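Local atomic coordinates of prefoldin beta subunit 1 (Thermococcus sp., PDB entry 2ZQM), a protein that acts as a molecular chaperone that stabilizes a range of proteins and seems to fill an ATP-independent, HSP70-like role in archaeal de novo folding. Residues A[14-17]-A[18-22]; A[23-26]-A[27-30]; A[33-36]-A[37-40]; A[80-83]-A[84-87]. All coordinates share one frame; numbering follows the deposited sequence. Where two conformers were deposited one is given.

Contact 1 (A[14-17]-A[18-22]); sequences QLES and YQQQL
Tyr-18 N donates to Gln-14 O at 2.9 Å, and the amides of Gln-19, Gln-20 and Gln-21 bond in the same i to i+4 way to Leu-15, Glu-16 and Ser-17 O. This is regular alpha helix, part of helix 6-47 in the prefoldin coiled coil. Tyr-18 packs on Leu-100 and Leu-15 on Thr-104, both on the returning helix 68-111. The main side-chain pair is Gln-14 with the Tyr-18 ring. Gln-14 bends at its second torsion (chi2 59°), which folds the amide over one ring face. NE2 sits toward the rim of that face, 3.3 Å from Tyr-18 CE1. Gln-14 CG lies over the same face in a CH-pi contact, 4.2 Å from the Tyr-18 ring centroid. The amide and ring planes are 77° apart, which rules out a flat stack. A serine in place of Tyr-18 would remove the ring, and the Gln-14 amide would probably be set free to turn while a gap opened against Leu-100. Gln-19 runs back along the helix, with NE2 3.4 Å from Glu-16 CA. Gln-20 NE2 lies 3.7 Å from Glu-16 CG. Ser-17 OG also bonds to Gly-13 O. A water 2.8 Å from Ser-17 OG links it to Gln-20, donating to Gln-20 OE1 at 3.2 Å.

Contact 2 (A[23-26]-A[27-30]); sequences QLVV and QQKQ
Gln-23 and Gln-27 reach out side by side and point the same way, one helical turn apart. Four backbone bonds run along the helix: the amides of Gln-27, Gln-28, Lys-29 and Gln-30 donate to the carbonyls of Gln-23, Leu-24, Val-25 and Val-26. The bond from Gln-28 N to Leu-24 O, 2.8 Å long, runs nearly along the C=O axis.

The polar side-chain contact is bridged by water. The amide planes of Gln-23 and Gln-27 are 85° apart, and their NE2 atoms are 4.0 Å from each other. One water accepts a weak bond from each, at 2.9 Å from Gln-23 NE2 and 2.7 Å from Gln-27 NE2. The pair is thus joined only loosely. Lys-29 finds its charged partner across the hairpin, in a salt bridge from NZ to Glu-93 OE1.

The rest is van der Waals packing. Val-26 CG1 stands anti to its backbone N (chi1 168°), and there it meets the Gln-30 amide at NE2, 3.6 Å away. Gln-30 CG also lies close to Val-26 O, at 3.0 Å. Gln-28 crosses Leu-24 with its amide carbon CD 4.2 Å from Leu-24 CG, and its OE1 lies 3.7 Å from Val-25 CA. Toward helix 68-111, Val-26 touches Glu-93, Gln-28 touches Leu-89 and Lys-29 touches Leu-86. A glutamine-rich helix whose valine, glutamine and lysine side chains lean on a partner helix fits the long two-helix coiled coil of a prefoldin subunit.

Contact 3 (A[33-36]-A[37-40]); sequences QLEL and TEAK
Thr-37 grips Gln-33 O with two donors. Its backbone N and its hydroxyl OG1 are each 2.9 Å from Gln-33 O, and they come from opposite faces of the carbonyl plane. The first torsion of Thr-37 (chi1 -63°) sets OG1 beside its own backbone N, which brings the hydroxyl back to the carbonyl one turn earlier. A valine in place of Thr-37 would lose the hydroxyl, and Gln-33 O would probably be left with the backbone donor as its one partner here. The other carbonyls each take a backbone amide four residues on: Leu-34 O from Glu-38, Glu-35 O from Ala-39, and Leu-36 O from Lys-40.

Glu-38 is extended and lays its carboxylate beside a leucine, with OE2 3.7 Å from Leu-34 CD1. Its OE1 stands 6.3 Å from Glu-35 OE1, so the two like charges are near but not in contact. Lys-40 uses its aliphatic part locally: CE lies 3.9 Å from Leu-36 CD1. Its NZ goes on to a long, weak ion pair with Glu-83 OE2 of helix 68-111. Leu-36 itself is buried and packs on Ile-79 of that helix, in the prefoldin coiled coil. Backbone and hydroxyl bonds satisfy the carbonyls of this turn from within the helix, so what reaches helix 68-111 is side-chain packing and one weak ion pair.

Contact 4 (A[80-83]-A[84-87]); sequences ETLE and VRLN
Glu-80 meets Val-84 through its carbonyl, which accepts from Val-84 N at 3.1 Å. The same oxygen has a methyl beside it, since Val-84 CG2 comes within 3.5 Å of Glu-80 O.

Thr-81 O accepts from Arg-85 N. The Thr-81 methyl CG2 lies 4.2 Å from Arg-85 CD, a light contact with the aliphatic part of the arginine. The hydroxyl OG1 turns back instead and bonds to Glu-77 O, one turn earlier.

Leu-82 is the buried residue of the set. Its carbonyl takes Leu-86 N in a short bond of 2.7 Å. Its side chain crosses that of Arg-85, with CD2 3.9 Å from Arg-85 NH1. Arg-85 is bent at its third torsion (chi3 57°), which brings NH1 back beside the leucine. Here helix 68-111 forms the return arm of the prefoldin coiled coil, antiparallel to helix 6-47. Leu-82 packs on Glu-35 of that helix, Arg-85 on Val-32 and Leu-86 on Gln-33.

Glu-83 closes the turn by accepting from Asn-87 N at 3.0 Å. The Asn-87 amide also sits close to that carbonyl: Asn-87 CG is 3.3 Å from Glu-83 O, with OD1 and ND2 about equally far from that oxygen.

Overall arrangement
Contacts 1, 2 and 3 follow one another along helix 6-47, and contact 4 lies on helix 68-111. Contacts 1, 2 and 4 are mainly surface contacts; contact 3 is partly buried, with Leu-36 and Ala-39 inside. Contacts 3 and 4 face each other, their centres about 10 Å apart. Leu-36 packs against Leu-82 there, and Leu-86 also touches residues of contacts 2 and 3. Contact 1 lies farther along the hairpin and does not touch contact 4. The chemistry changes with place: amides and bridging waters mark contacts 1 and 2, a threonine hydroxyl and acidic groups contact 3, and leucine with arginine contact 4.

Contact 1 (A[14-17]-A[18-22])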
# COMPACT_ATOMS: atom_id res chain seq x y z
N GLN A 14 -23.97 -17.99 10.06
CA GLN A 14 -24.38 -16.62 9.77
C GLN A 14 -23.76 -15.67 10.79
O GLN A 14 -23.41 -14.55 10.45
CB GLN A 14 -25.91 -16.51 9.77
CG GLN A 14 -26.47 -15.11 9.41
CD GLN A 14 -26.04 -14.63 8.01
OE1 GLN A 14 -26.02 -15.41 7.06
NE2 GLN A 14 -25.71 -13.35 7.90
N LEU A 15 -23.61 -16.13 12.03
CA LEU A 15 -23.02 -15.29 13.07
C LEU A 15 -21.60 -14.92 12.63
O LEU A 15 -21.19 -13.77 12.73
CB LEU A 15 -23.00 -16.03 14.42
CG LEU A 15 -22.50 -15.25 15.64
CD1 LEU A 15 -23.58 -14.30 16.14
CD2 LEU A 15 -22.14 -16.23 16.74
N GLU A 16 -20.86 -15.90 12.13
CA GLU A 16 -19.51 -15.64 11.65
C GLU A 16 -19.52 -14.71 10.43
O GLU A 16 -18.62 -13.89 10.27
CB GLU A 16 -18.82 -16.96 11.29
CG GLU A 16 -17.45 -16.78 10.66
CD GLU A 16 -16.73 -18.10 10.44
OE1 GLU A 16 -16.27 -18.70 11.44
OE2 GLU A 16 -16.64 -18.55 9.28
N SER A 17 -20.52 -14.84 9.56
CA SER A 17 -20.61 -13.96 8.39
C SER A 17 -20.83 -12.52 8.85
O SER A 17 -20.24 -11.59 8.31
CB SER A 17 -21.75 -14.41 7.46
OG SER A 17 -21.49 -15.71 6.94
N TYR A 18 -21.70 -12.34 9.84
CA TYR A 18 -21.97 -11.01 10.37
C TYR A 18 -20.71 -10.44 11.02
O TYR A 18 -20.44 -9.24 10.92
CB TYR A 18 -23.06 -11.06 11.44
CG TYR A 18 -24.49 -11.16 10.92
CD1 TYR A 18 -24.89 -10.46 9.77
CD2 TYR A 18 -25.45 -11.86 11.64
CE1 TYR A 18 -26.24 -10.45 9.37
CE2 TYR A 18 -26.79 -11.85 11.25
CZ TYR A 18 -27.18 -11.15 10.13
OH TYR A 18 -28.52 -11.14 9.78
N GLN A 19 -19.95 -11.29 11.70
CA GLN A 19 -18.73 -10.82 12.36
C GLN A 19 -17.74 -10.31 11.34
O GLN A 19 -17.10 -9.29 11.56
CB GLN A 19 -18.11 -11.95 13.18
CG GLN A 19 -18.85 -12.21 14.50
CD GLN A 19 -18.47 -13.54 15.13
OE1 GLN A 19 -18.76 -13.80 16.31
NE2 GLN A 19 -17.84 -14.41 14.35
N GLN A 20 -17.61 -11.02 10.22
CA GLN A 20 -16.70 -10.59 9.17
C GLN A 20 -17.22 -9.29 8.56
O GLN A 20 -16.44 -8.37 8.28
CB GLN A 20 -16.57 -11.67 8.10
CG GLN A 20 -16.05 -13.02 8.64
CD GLN A 20 -16.14 -14.13 7.62
OE1 GLN A 20 -16.82 -14.01 6.60
NE2 GLN A 20 -15.47 -15.25 7.89
N GLN A 21 -18.53 -9.20 8.37
CA GLN A 21 -19.14 -7.99 7.81
C GLN A 21 -18.91 -6.80 8.76
O GLN A 21 -18.60 -5.70 8.31
CB GLN A 21 -20.64 -8.24 7.58
CG GLN A 21 -20.95 -9.13 6.37
CD GLN A 21 -22.37 -9.69 6.38
OE1 GLN A 21 -23.26 -9.13 7.01
NE2 GLN A 21 -22.58 -10.80 5.67
N LEU A 22 -19.03 -7.02 10.07
CA LEU A 22 -18.82 -5.94 11.04
C LEU A 22 -17.36 -5.49 11.02
O LEU A 22 -17.05 -4.31 11.12
CB LEU A 22 -19.20 -6.40 12.45
CG LEU A 22 -18.92 -5.44 13.61
CD1 LEU A 22 -19.76 -4.19 13.48
CD2 LEU A 22 -19.22 -6.13 14.94
O HOH W 1 -18.98 -16.24 5.82

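Contact 2 (A[23-26]-A[27-30])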
# COMPACT_ATOMS: atom_id res chain seq x y z
N GLN A 23 -16.46 -6.46 10.92
CA GLN A 23 -15.04 -6.14 10.86
C GLN A 23 -14.79 -5.16 9.71
O GLN A 23 -14.07 -4.17 9.86
CB GLN A 23 -14.26 -7.44 10.65
CG GLN A 23 -12.78 -7.35 10.92
CD GLN A 23 -12.08 -8.68 10.66
OE1 GLN A 23 -12.56 -9.73 11.08
NE2 GLN A 23 -10.95 -8.63 9.96
N LEU A 24 -15.40 -5.42 8.56
CA LEU A 24 -15.23 -4.55 7.40
C LEU A 24 -15.82 -3.16 7.64
O LEU A 24 -15.16 -2.14 7.38
CB LEU A 24 -15.87 -5.17 6.16
CG LEU A 24 -15.94 -4.30 4.90
CD1 LEU A 24 -14.53 -3.93 4.42
CD2 LEU A 24 -16.71 -5.05 3.81
N VAL A 25 -17.05 -3.11 8.15
CA VAL A 25 -17.70 -1.84 8.42
C VAL A 25 -16.87 -1.01 9.38
O VAL A 25 -16.73 0.21 9.22
CB VAL A 25 -19.13 -2.05 9.01
CG1 VAL A 25 -19.68 -0.74 9.59
CG2 VAL A 25 -20.06 -2.56 7.90
N VAL A 26 -16.31 -1.67 10.39
CA VAL A 26 -15.48 -0.98 11.37
C VAL A 26 -14.21 -0.44 10.71
O VAL A 26 -13.77 0.67 11.01
CB VAL A 26 -15.14 -1.92 12.55
CG1 VAL A 26 -14.04 -1.31 13.42
CG2 VAL A 26 -16.39 -2.13 13.39
N GLN A 27 -13.63 -1.22 9.80
CA GLN A 27 -12.44 -0.74 9.10
C GLN A 27 -12.83 0.46 8.22
O GLN A 27 -12.05 1.40 8.08
CB GLN A 27 -11.85 -1.85 8.23
CG GLN A 27 -11.46 -3.10 8.99
CD GLN A 27 -10.94 -4.22 8.09
OE1 GLN A 27 -11.42 -4.41 6.98
NE2 GLN A 27 -9.96 -4.96 8.59
N GLN A 28 -14.02 0.42 7.62
CA GLN A 28 -14.43 1.54 6.78
C GLN A 28 -14.65 2.76 7.65
O GLN A 28 -14.28 3.88 7.28
CB GLN A 28 -15.73 1.23 6.01
CG GLN A 28 -15.60 0.09 5.01
CD GLN A 28 -16.92 -0.30 4.37
OE1 GLN A 28 -17.95 -0.36 5.03
NE2 GLN A 28 -16.89 -0.59 3.08
N LYS A 29 -15.26 2.55 8.81
CA LYS A 29 -15.53 3.64 9.73
C LYS A 29 -14.23 4.28 10.21
O LYS A 29 -14.10 5.51 10.26
CB LYS A 29 -16.33 3.13 10.94
CG LYS A 29 -16.77 4.24 11.89
CD LYS A 29 -17.38 3.71 13.18
CE LYS A 29 -16.36 2.98 14.02
NZ LYS A 29 -16.95 2.59 15.33
N GLN A 30 -13.25 3.45 10.55
CA GLN A 30 -11.97 3.95 11.03
C GLN A 30 -11.19 4.71 9.96
O GLN A 30 -10.47 5.65 10.28
CB GLN A 30 -11.14 2.79 11.59
CG GLN A 30 -11.81 2.12 12.76
CD GLN A 30 -11.02 0.94 13.31
OE1 GLN A 30 -10.27 0.29 12.59
NE2 GLN A 30 -11.21 0.66 14.59
O HOH W 2 -9.88 -6.15 11.01

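Contact 3 (A[33-36]-A[37-40])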
# COMPACT_ATOMS: atom_id res chain seq x y z
N GLN A 33 -12.86 8.02 9.95
CA GLN A 33 -12.53 8.73 11.19
C GLN A 33 -11.12 9.33 11.14
O GLN A 33 -10.90 10.43 11.64
CB GLN A 33 -12.62 7.80 12.40
CG GLN A 33 -14.03 7.40 12.81
CD GLN A 33 -14.05 6.47 14.02
OE1 GLN A 33 -13.42 5.41 14.02
NE2 GLN A 33 -14.79 6.86 15.05
N LEU A 34 -10.18 8.61 10.54
CA LEU A 34 -8.81 9.10 10.44
C LEU A 34 -8.76 10.33 9.54
O LEU A 34 -8.13 11.34 9.87
CB LEU A 34 -7.90 8.00 9.90
CG LEU A 34 -6.47 8.42 9.59
CD1 LEU A 34 -5.85 9.13 10.81
CD2 LEU A 34 -5.66 7.19 9.21
N GLU A 35 -9.42 10.24 8.39
CA GLU A 35 -9.47 11.34 7.46
C GLU A 35 -10.15 12.54 8.10
O GLU A 35 -9.74 13.69 7.88
CB GLU A 35 -10.26 10.95 6.21
CG GLU A 35 -9.54 10.04 5.26
CD GLU A 35 -10.42 9.62 4.10
OE1 GLU A 35 -10.99 10.52 3.42
OE2 GLU A 35 -10.55 8.40 3.86
N LEU A 36 -11.18 12.28 8.89
CA LEU A 36 -11.91 13.36 9.54
C LEU A 36 -11.01 14.05 10.57
O LEU A 36 -11.01 15.28 10.70
CB LEU A 36 -13.17 12.82 10.21
CG LEU A 36 -14.01 13.81 11.01
CD1 LEU A 36 -14.46 14.95 10.09
CD2 LEU A 36 -15.20 13.09 11.62
N THR A 37 -10.23 13.26 11.30
CA THR A 37 -9.34 13.83 12.30
C THR A 37 -8.28 14.69 11.63
O THR A 37 -7.98 15.78 12.11
CB THR A 37 -8.66 12.71 13.12
OG1 THR A 37 -9.67 11.97 13.82
CG2 THR A 37 -7.68 13.31 14.13
N GLU A 38 -7.72 14.21 10.54
CA GLU A 38 -6.71 14.96 9.82
C GLU A 38 -7.30 16.27 9.27
O GLU A 38 -6.67 17.33 9.36
CB GLU A 38 -6.15 14.13 8.67
CG GLU A 38 -5.60 12.77 9.12
CD GLU A 38 -5.25 11.86 7.95
OE1 GLU A 38 -5.97 11.89 6.92
OE2 GLU A 38 -4.26 11.10 8.07
N ALA A 39 -8.50 16.20 8.71
CA ALA A 39 -9.13 17.40 8.16
C ALA A 39 -9.40 18.44 9.25
O ALA A 39 -9.21 19.64 9.04
CB ALA A 39 -10.43 17.04 7.44
N LYS A 40 -9.86 17.99 10.41
CA LYS A 40 -10.15 18.90 11.51
C LYS A 40 -8.86 19.56 11.99
O LYS A 40 -8.84 20.76 12.28
CB LYS A 40 -10.84 18.17 12.66
CG LYS A 40 -12.31 17.84 12.38
CD LYS A 40 -12.97 17.22 13.60
CE LYS A 40 -14.46 16.99 13.36
NZ LYS A 40 -15.13 16.40 14.56

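Contact 4 (A[80-83]-A[84-87])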
# COMPACT_ATOMS: atom_id res chain seq x y z
N GLU A 80 -17.67 18.35 6.68
CA GLU A 80 -19.12 18.13 6.63
C GLU A 80 -19.37 16.79 5.96
O GLU A 80 -20.10 15.95 6.49
CB GLU A 80 -19.78 19.27 5.84
CG GLU A 80 -21.22 18.95 5.38
CD GLU A 80 -21.74 19.94 4.35
OE1 GLU A 80 -21.04 20.94 4.06
OE2 GLU A 80 -22.87 19.72 3.84
N THR A 81 -18.74 16.59 4.81
CA THR A 81 -18.89 15.36 4.05
C THR A 81 -18.50 14.11 4.81
O THR A 81 -19.23 13.11 4.83
CB THR A 81 -18.07 15.41 2.74
OG1 THR A 81 -18.62 16.41 1.87
CG2 THR A 81 -18.08 14.06 2.03
N LEU A 82 -17.33 14.15 5.44
CA LEU A 82 -16.84 13.01 6.21
C LEU A 82 -17.74 12.69 7.39
O LEU A 82 -17.91 11.52 7.74
CB LEU A 82 -15.41 13.30 6.68
CG LEU A 82 -14.37 13.24 5.55
CD1 LEU A 82 -13.05 13.89 6.00
CD2 LEU A 82 -14.16 11.80 5.15
N GLU A 83 -18.30 13.71 8.03
CA GLU A 83 -19.19 13.45 9.15
C GLU A 83 -20.48 12.78 8.70
O GLU A 83 -21.02 11.92 9.40
CB GLU A 83 -19.47 14.74 9.92
CG GLU A 83 -18.19 15.24 10.62
CD GLU A 83 -18.37 16.44 11.52
OE1 GLU A 83 -19.39 17.16 11.38
OE2 GLU A 83 -17.48 16.67 12.36
N VAL A 84 -20.98 13.15 7.52
CA VAL A 84 -22.19 12.52 7.01
C VAL A 84 -21.87 11.04 6.75
O VAL A 84 -22.66 10.15 7.06
CB VAL A 84 -22.67 13.14 5.67
CG1 VAL A 84 -23.76 12.26 5.04
CG2 VAL A 84 -23.25 14.54 5.91
N ARG A 85 -20.69 10.79 6.18
CA ARG A 85 -20.28 9.43 5.87
C ARG A 85 -20.06 8.63 7.13
O ARG A 85 -20.43 7.47 7.21
CB ARG A 85 -19.00 9.43 5.03
CG ARG A 85 -19.19 9.97 3.62
CD ARG A 85 -17.89 9.90 2.85
NE ARG A 85 -17.39 8.53 2.81
CZ ARG A 85 -16.11 8.21 2.62
NH1 ARG A 85 -15.22 9.18 2.44
NH2 ARG A 85 -15.73 6.94 2.62
N LEU A 86 -19.44 9.27 8.12
CA LEU A 86 -19.17 8.60 9.38
C LEU A 86 -20.48 8.17 10.05
O LEU A 86 -20.59 7.05 10.53
CB LEU A 86 -18.39 9.54 10.32
CG LEU A 86 -18.09 8.96 11.70
CD1 LEU A 86 -17.25 7.72 11.52
CD2 LEU A 86 -17.37 10.00 12.58
N ASN A 87 -21.47 9.05 10.07
CA ASN A 87 -22.74 8.71 10.69
C ASN A 87 -23.42 7.52 10.01
O ASN A 87 -23.96 6.66 10.68
CB ASN A 87 -23.69 9.90 10.67
CG ASN A 87 -23.26 10.99 11.63
OD1 ASN A 87 -22.39 10.76 12.48
ND2 ASN A 87 -23.87 12.16 11.51